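Local coordinates for protein beta-porphyranase A (Bacteroides plebeius, PDB 4AW7) that hydrolyses the sulfated red-algal polysaccharide porphyran at (1->4) linkages between beta-D-galactopyranose and alpha-L-galactopyranose-6-sulfate, releasing mostly a disaccharide, at residues 332-344 and 350-362. Residues are numbered along the deposited sequence; the frame is centred on the assembly and turned at random.
Sequences YTSYSAALFIPDN and NTTWRLNDKKYFF. With L6S (6-O-sulfo-alpha-L-galactopyranose), chain B; GLA (alpha-D-galactopyranose), chain C; GAL (beta-D-galactopyranose), chain D.
Asn-356 and Lys-358 both turn their side chains onto the carbonyl of Ala-338: CG of Asn-356 sits between its backbone N and carbonyl carbon (chi1 67°), while the lysine chain runs extended beyond CG. Asn-356 ND2 donates to Ala-338 O at 2.9 Å, and Lys-358 NZ approaches the same oxygen from the opposite face of its carbonyl plane. NZ also binds Ser-336 O at 2.8 Å, in the carbonyl plane and on a lone pair. Asn-356 OD1 meanwhile accepts from Lys-358 N, capping the turn that leads into helix 359-365. With an alanine here OD1 and ND2 are gone, so Lys-358 N would probably lose its cap partner and the Ala-338 carbonyl, left to the lysine, would be less firmly fixed.

Strands 340-342 and 353-355 form an antiparallel hairpin whose hydrogen-bonded pair is Ile-341 with Arg-354. On one face, Pro-342 CB lies over the six-membered ring of Trp-353, 3.7 Å from its centroid, and Thr-351 CG2 lies above the same face of the indole, over its NE1 side. Leu-355 CD1 rests over a face of the Phe-340 ring and touches Leu-339 CG at 3.6 Å. On the other face, Arg-354 NH2 lies against Ile-341 and forms a salt bridge with Asp-287, while a water links Arg-354 NE to Asp-343 OD1. Near the turn, Thr-351 OG1 accepts from Asn-344 N at 2.7 Å and donates to Thr-352 O.

Through bonds to carbonyls on either side of Ala-337, the lysine ammonium, probably stabilised in its charged form, ties the loop carrying Tyr-335 of the galactose pocket to the pre-helical turn.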
loop_
_atom_site.group_PDB
_atom_site.type_symbol
_atom_site.label_atom_id
_atom_site.label_comp_id
_atom_site.label_asym_id
_atom_site.label_seq_id
_atom_site.Cartn_x
_atom_site.Cartn_y
_atom_site.Cartn_z
ATOM N N TYR A 332 -24.535 3.435 21.148
ATOM C CA TYR A 332 -25.101 2.975 19.857
ATOM C C TYR A 332 -24.529 3.683 18.618
ATOM O O TYR A 332 -25.157 3.695 17.556
ATOM C CB TYR A 332 -26.633 3.074 19.872
ATOM C CG TYR A 332 -27.238 2.271 20.990
ATOM C CD1 TYR A 332 -27.336 0.878 20.905
ATOM C CD2 TYR A 332 -27.656 2.893 22.158
ATOM C CE1 TYR A 332 -27.885 0.127 21.946
ATOM C CE2 TYR A 332 -28.196 2.158 23.204
ATOM C CZ TYR A 332 -28.314 0.780 23.093
ATOM O OH TYR A 332 -28.865 0.064 24.145
ATOM N N THR A 333 -23.333 4.245 18.761
ATOM C CA THR A 333 -22.654 4.819 17.638
ATOM C C THR A 333 -22.045 3.722 16.756
ATOM O O THR A 333 -21.730 2.619 17.207
ATOM C CB THR A 333 -21.540 5.797 18.061
ATOM O OG1 THR A 333 -20.545 5.110 18.829
ATOM C CG2 THR A 333 -22.098 6.971 18.827
ATOM N N SER A 334 -21.876 4.084 15.490
ATOM C CA SER A 334 -21.145 3.252 14.532
ATOM C C SER A 334 -19.646 3.524 14.665
ATOM O O SER A 334 -19.220 4.560 15.194
ATOM C CB SER A 334 -21.622 3.577 13.132
ATOM O OG SER A 334 -22.948 3.097 12.936
ATOM N N TYR A 335 -18.857 2.557 14.214
ATOM C CA TYR A 335 -17.396 2.696 14.153
ATOM C C TYR A 335 -17.036 3.647 13.012
ATOM O O TYR A 335 -17.659 3.630 11.967
ATOM C CB TYR A 335 -16.775 1.327 13.911
ATOM C CG TYR A 335 -15.284 1.275 13.929
ATOM C CD1 TYR A 335 -14.546 1.783 14.985
ATOM C CD2 TYR A 335 -14.594 0.640 12.913
ATOM C CE1 TYR A 335 -13.147 1.684 15.003
ATOM C CE2 TYR A 335 -13.208 0.542 12.918
ATOM C CZ TYR A 335 -12.479 1.061 13.957
ATOM O OH TYR A 335 -11.110 0.932 13.937
ATOM N N SER A 336 -15.986 4.440 13.235
ATOM C CA SER A 336 -15.537 5.426 12.253
ATOM C C SER A 336 -15.303 4.858 10.865
ATOM O O SER A 336 -15.540 5.545 9.880
ATOM C CB SER A 336 -14.294 6.167 12.738
ATOM O OG SER A 336 -13.189 5.308 12.891
ATOM N N ALA A 337 -14.816 3.620 10.773
ATOM C CA ALA A 337 -14.490 3.037 9.461
ATOM C C ALA A 337 -15.715 2.477 8.726
ATOM O O ALA A 337 -15.573 2.055 7.570
ATOM C CB ALA A 337 -13.416 1.953 9.626
ATOM N N ALA A 338 -16.891 2.442 9.368
ATOM C CA ALA A 338 -18.059 1.832 8.771
ATOM C C ALA A 338 -18.378 2.418 7.398
ATOM O O ALA A 338 -18.192 3.599 7.166
ATOM C CB ALA A 338 -19.264 1.967 9.721
ATOM N N LEU A 339 -18.967 1.566 6.562
ATOM C CA LEU A 339 -19.480 1.909 5.236
ATOM C C LEU A 339 -21.006 2.122 5.227
ATOM O O LEU A 339 -21.521 2.877 4.414
ATOM C CB LEU A 339 -19.077 0.801 4.270
ATOM C CG LEU A 339 -19.511 0.944 2.820
ATOM C CD1 LEU A 339 -18.955 2.209 2.166
ATOM C CD2 LEU A 339 -19.142 -0.354 2.059
ATOM N N PHE A 340 -21.703 1.388 6.091
ATOM C CA PHE A 340 -23.174 1.449 6.235
ATOM C C PHE A 340 -23.500 1.912 7.647
ATOM O O PHE A 340 -22.884 1.450 8.607
ATOM C CB PHE A 340 -23.812 0.079 6.004
ATOM C CG PHE A 340 -23.803 -0.405 4.579
ATOM C CD1 PHE A 340 -22.716 -1.102 4.047
ATOM C CD2 PHE A 340 -24.892 -0.163 3.762
ATOM C CE1 PHE A 340 -22.761 -1.559 2.722
ATOM C CE2 PHE A 340 -24.944 -0.635 2.477
ATOM C CZ PHE A 340 -23.872 -1.301 1.943
ATOM N N ILE A 341 -24.528 2.751 7.761
ATOM C CA ILE A 341 -24.958 3.353 9.016
ATOM C C ILE A 341 -26.433 3.000 9.164
ATOM O O ILE A 341 -27.203 3.202 8.229
ATOM C CB ILE A 341 -24.776 4.878 8.984
ATOM C CG1 ILE A 341 -23.327 5.238 8.608
ATOM C CG2 ILE A 341 -25.219 5.498 10.308
ATOM C CD1 ILE A 341 -22.233 4.810 9.584
ATOM N N PRO A 342 -26.821 2.474 10.330
ATOM C CA PRO A 342 -28.232 2.076 10.476
ATOM C C PRO A 342 -29.104 3.286 10.725
ATOM O O PRO A 342 -28.748 4.152 11.510
ATOM C CB PRO A 342 -28.189 1.159 11.680
ATOM C CG PRO A 342 -27.108 1.745 12.555
ATOM C CD PRO A 342 -26.042 2.187 11.548
ATOM N N ASP A 343 -30.276 3.292 10.094
ATOM C CA ASP A 343 -31.248 4.346 10.331
ATOM C C ASP A 343 -31.756 4.346 11.783
ATOM O O ASP A 343 -31.945 5.413 12.361
ATOM C CB ASP A 343 -32.365 4.234 9.287
ATOM C CG ASP A 343 -31.856 4.549 7.875
ATOM O OD1 ASP A 343 -31.177 5.586 7.733
ATOM O OD2 ASP A 343 -32.101 3.780 6.910
ATOM N N ASN A 344 -31.920 3.164 12.368
ATOM C CA ASN A 344 -32.297 3.003 13.773
ATOM C C ASN A 344 -31.311 2.093 14.535
ATOM O O ASN A 344 -31.459 0.890 14.550
ATOM C CB ASN A 344 -33.716 2.434 13.861
ATOM C CG ASN A 344 -34.206 2.337 15.282
ATOM O OD1 ASN A 344 -33.444 2.534 16.230
ATOM N ND2 ASN A 344 -35.491 2.029 15.448
ATOM N N ASN A 350 -34.239 -4.937 12.530
ATOM C CA ASN A 350 -35.203 -4.439 11.546
ATOM C C ASN A 350 -34.809 -3.185 10.779
ATOM O O ASN A 350 -35.483 -2.818 9.809
ATOM C CB ASN A 350 -36.556 -4.183 12.234
ATOM C CG ASN A 350 -37.126 -5.429 12.887
ATOM O OD1 ASN A 350 -37.319 -5.472 14.106
ATOM N ND2 ASN A 350 -37.375 -6.461 12.084
ATOM N N THR A 351 -33.734 -2.518 11.205
ATOM C CA THR A 351 -33.397 -1.210 10.636
ATOM C C THR A 351 -33.024 -1.295 9.163
ATOM O O THR A 351 -32.491 -2.301 8.713
ATOM C CB THR A 351 -32.245 -0.506 11.423
ATOM O OG1 THR A 351 -32.078 0.843 10.961
ATOM C CG2 THR A 351 -30.935 -1.277 11.332
ATOM N N THR A 352 -33.339 -0.247 8.418
ATOM C CA THR A 352 -32.719 -0.049 7.116
ATOM C C THR A 352 -31.285 0.505 7.344
ATOM O O THR A 352 -30.973 1.057 8.380
ATOM C CB THR A 352 -33.536 0.908 6.226
ATOM O OG1 THR A 352 -33.806 2.101 6.951
ATOM C CG2 THR A 352 -34.866 0.281 5.771
ATOM N N TRP A 353 -30.452 0.343 6.325
ATOM C CA TRP A 353 -29.045 0.726 6.385
ATOM C C TRP A 353 -28.731 1.664 5.251
ATOM O O TRP A 353 -29.175 1.447 4.122
ATOM C CB TRP A 353 -28.146 -0.509 6.272
ATOM C CG TRP A 353 -28.265 -1.430 7.453
ATOM C CD1 TRP A 353 -29.210 -2.415 7.631
ATOM C CD2 TRP A 353 -27.469 -1.428 8.635
ATOM N NE1 TRP A 353 -29.018 -3.049 8.823
ATOM C CE2 TRP A 353 -27.958 -2.466 9.469
ATOM C CE3 TRP A 353 -26.333 -0.712 9.049
ATOM C CZ2 TRP A 353 -27.382 -2.770 10.676
ATOM C CZ3 TRP A 353 -25.774 -1.024 10.268
ATOM C CH2 TRP A 353 -26.315 -2.028 11.081
ATOM N N ARG A 354 -27.969 2.702 5.566
ATOM C CA ARG A 354 -27.604 3.754 4.629
ATOM C C ARG A 354 -26.130 3.567 4.239
ATOM O O ARG A 354 -25.244 3.536 5.088
ATOM C CB ARG A 354 -27.825 5.143 5.275
ATOM C CG ARG A 354 -27.266 6.335 4.553
ATOM C CD ARG A 354 -27.648 7.648 5.246
ATOM N NE ARG A 354 -26.988 7.823 6.545
ATOM C CZ ARG A 354 -25.756 8.317 6.700
ATOM N NH1 ARG A 354 -25.026 8.671 5.638
ATOM N NH2 ARG A 354 -25.249 8.461 7.926
ATOM N N LEU A 355 -25.883 3.468 2.949
ATOM C CA LEU A 355 -24.526 3.518 2.391
ATOM C C LEU A 355 -24.002 4.953 2.456
ATOM O O LEU A 355 -24.600 5.840 1.854
ATOM C CB LEU A 355 -24.620 2.986 0.950
ATOM C CG LEU A 355 -23.339 2.913 0.164
ATOM C CD1 LEU A 355 -22.300 1.979 0.878
ATOM C CD2 LEU A 355 -23.679 2.443 -1.263
ATOM N N ASN A 356 -22.922 5.196 3.205
ATOM C CA ASN A 356 -22.411 6.556 3.384
ATOM C C ASN A 356 -21.566 7.041 2.191
ATOM O O ASN A 356 -21.356 6.303 1.220
ATOM C CB ASN A 356 -21.729 6.720 4.743
ATOM C CG ASN A 356 -20.461 5.918 4.890
ATOM O OD1 ASN A 356 -19.674 5.796 3.933
ATOM N ND2 ASN A 356 -20.201 5.418 6.106
ATOM N N ASP A 357 -21.095 8.287 2.260
ATOM C CA ASP A 357 -20.449 8.910 1.114
ATOM C C ASP A 357 -19.074 8.322 0.797
ATOM O O ASP A 357 -18.508 8.691 -0.244
ATOM C CB ASP A 357 -20.355 10.443 1.262
ATOM C CG ASP A 357 -21.651 11.148 1.003
ATOM O OD1 ASP A 357 -22.676 10.501 0.659
ATOM O OD2 ASP A 357 -21.619 12.398 1.074
ATOM N N LYS A 358 -18.550 7.420 1.635
ATOM C CA LYS A 358 -17.365 6.666 1.228
ATOM C C LYS A 358 -17.604 5.880 -0.061
ATOM O O LYS A 358 -16.648 5.551 -0.779
ATOM C CB LYS A 358 -16.863 5.777 2.334
ATOM C CG LYS A 358 -16.514 6.500 3.610
ATOM C CD LYS A 358 -16.252 5.505 4.732
ATOM C CE LYS A 358 -16.180 6.154 6.080
ATOM N NZ LYS A 358 -15.854 5.149 7.119
ATOM N N LYS A 359 -18.859 5.603 -0.394
ATOM C CA LYS A 359 -19.189 4.977 -1.652
ATOM C C LYS A 359 -18.568 5.700 -2.843
ATOM O O LYS A 359 -18.277 5.063 -3.852
ATOM C CB LYS A 359 -20.723 4.896 -1.844
ATOM C CG LYS A 359 -21.389 6.248 -2.130
ATOM C CD LYS A 359 -22.918 6.219 -1.990
ATOM C CE LYS A 359 -23.501 7.552 -2.388
ATOM N NZ LYS A 359 -24.984 7.636 -2.128
ATOM N N TYR A 360 -18.390 7.019 -2.745
ATOM C CA TYR A 360 -17.893 7.788 -3.892
ATOM C C TYR A 360 -16.451 7.447 -4.241
ATOM O O TYR A 360 -16.075 7.626 -5.389
ATOM C CB TYR A 360 -18.055 9.296 -3.689
ATOM C CG TYR A 360 -19.502 9.741 -3.709
ATOM C CD1 TYR A 360 -20.285 9.521 -4.837
ATOM C CD2 TYR A 360 -20.075 10.431 -2.647
ATOM C CE1 TYR A 360 -21.622 9.930 -4.900
ATOM C CE2 TYR A 360 -21.419 10.856 -2.698
ATOM C CZ TYR A 360 -22.174 10.571 -3.818
ATOM O OH TYR A 360 -23.485 10.988 -3.840
ATOM N N PHE A 361 -15.661 6.937 -3.302
ATOM C CA PHE A 361 -14.343 6.448 -3.673
ATOM C C PHE A 361 -14.462 5.346 -4.705
ATOM O O PHE A 361 -13.756 5.315 -5.712
ATOM C CB PHE A 361 -13.591 5.923 -2.435
ATOM C CG PHE A 361 -12.308 5.222 -2.773
ATOM C CD1 PHE A 361 -11.199 5.911 -3.226
ATOM C CD2 PHE A 361 -12.208 3.862 -2.618
ATOM C CE1 PHE A 361 -10.042 5.239 -3.566
ATOM C CE2 PHE A 361 -11.051 3.167 -2.970
ATOM C CZ PHE A 361 -9.943 3.871 -3.429
ATOM N N PHE A 362 -15.386 4.416 -4.458
ATOM C CA PHE A 362 -15.608 3.310 -5.369
ATOM C C PHE A 362 -16.334 3.752 -6.652
ATOM O O PHE A 362 -16.068 3.240 -7.732
ATOM C CB PHE A 362 -16.288 2.172 -4.644
ATOM C CG PHE A 362 -15.466 1.663 -3.474
ATOM C CD1 PHE A 362 -14.368 0.873 -3.692
ATOM C CD2 PHE A 362 -15.786 2.010 -2.183
ATOM C CE1 PHE A 362 -13.607 0.428 -2.648
ATOM C CE2 PHE A 362 -15.031 1.540 -1.120
ATOM C CZ PHE A 362 -13.940 0.736 -1.361
HETATM O O1S L6S B . -13.327 -3.601 9.969
HETATM O O2S L6S B . -14.883 -2.075 11.106
HETATM O O3S L6S B . -14.410 -4.313 12.002
HETATM C C1 L6S B . -8.343 -2.883 13.770
HETATM C C2 L6S B . -8.719 -3.469 15.113
HETATM C C3 L6S B . -10.048 -2.857 15.582
HETATM C C4 L6S B . -11.152 -3.154 14.497
HETATM C C5 L6S B . -10.661 -2.602 13.154
HETATM C C6 L6S B . -11.530 -3.176 12.012
HETATM O O2 L6S B . -7.665 -3.290 16.080
HETATM O O3 L6S B . -10.452 -3.371 16.860
HETATM O O4 L6S B . -11.338 -4.577 14.433
HETATM O O5 L6S B . -9.342 -3.027 12.790
HETATM O O6 L6S B . -12.798 -2.540 12.053
HETATM S S1 L6S B . -13.915 -3.155 11.206
HETATM C C1 GLA C . -4.794 0.093 13.081
HETATM C C2 GLA C . -5.764 -0.971 13.628
HETATM C C3 GLA C . -7.201 -0.642 13.266
HETATM C C4 GLA C . -7.535 0.806 13.521
HETATM C C5 GLA C . -6.514 1.701 12.797
HETATM C C6 GLA C . -7.019 3.190 12.793
HETATM O O1 GLA C . -4.477 0.007 11.757
HETATM O O2 GLA C . -5.362 -2.296 13.152
HETATM O O3 GLA C . -8.111 -1.357 14.058
HETATM O O4 GLA C . -7.524 1.072 14.938
HETATM O O5 GLA C . -5.195 1.400 13.447
HETATM O O6 GLA C . -7.818 3.407 11.548
HETATM C C1 GAL D . -4.794 0.093 13.081
HETATM C C2 GAL D . -5.764 -0.971 13.628
HETATM C C3 GAL D . -7.201 -0.642 13.266
HETATM C C4 GAL D . -7.535 0.806 13.521
HETATM C C5 GAL D . -6.514 1.701 12.797
HETATM C C6 GAL D . -7.019 3.190 12.793
HETATM O O1 GAL D . -3.428 -0.279 13.523
HETATM O O2 GAL D . -5.362 -2.296 13.152
HETATM O O3 GAL D . -8.111 -1.357 14.058
HETATM O O4 GAL D . -7.524 1.072 14.938
HETATM O O5 GAL D . -5.195 1.400 13.447
HETATM O O6 GAL D . -7.818 3.407 11.548
HETATM O O HOH W 1 -28.500 5.975 8.474
#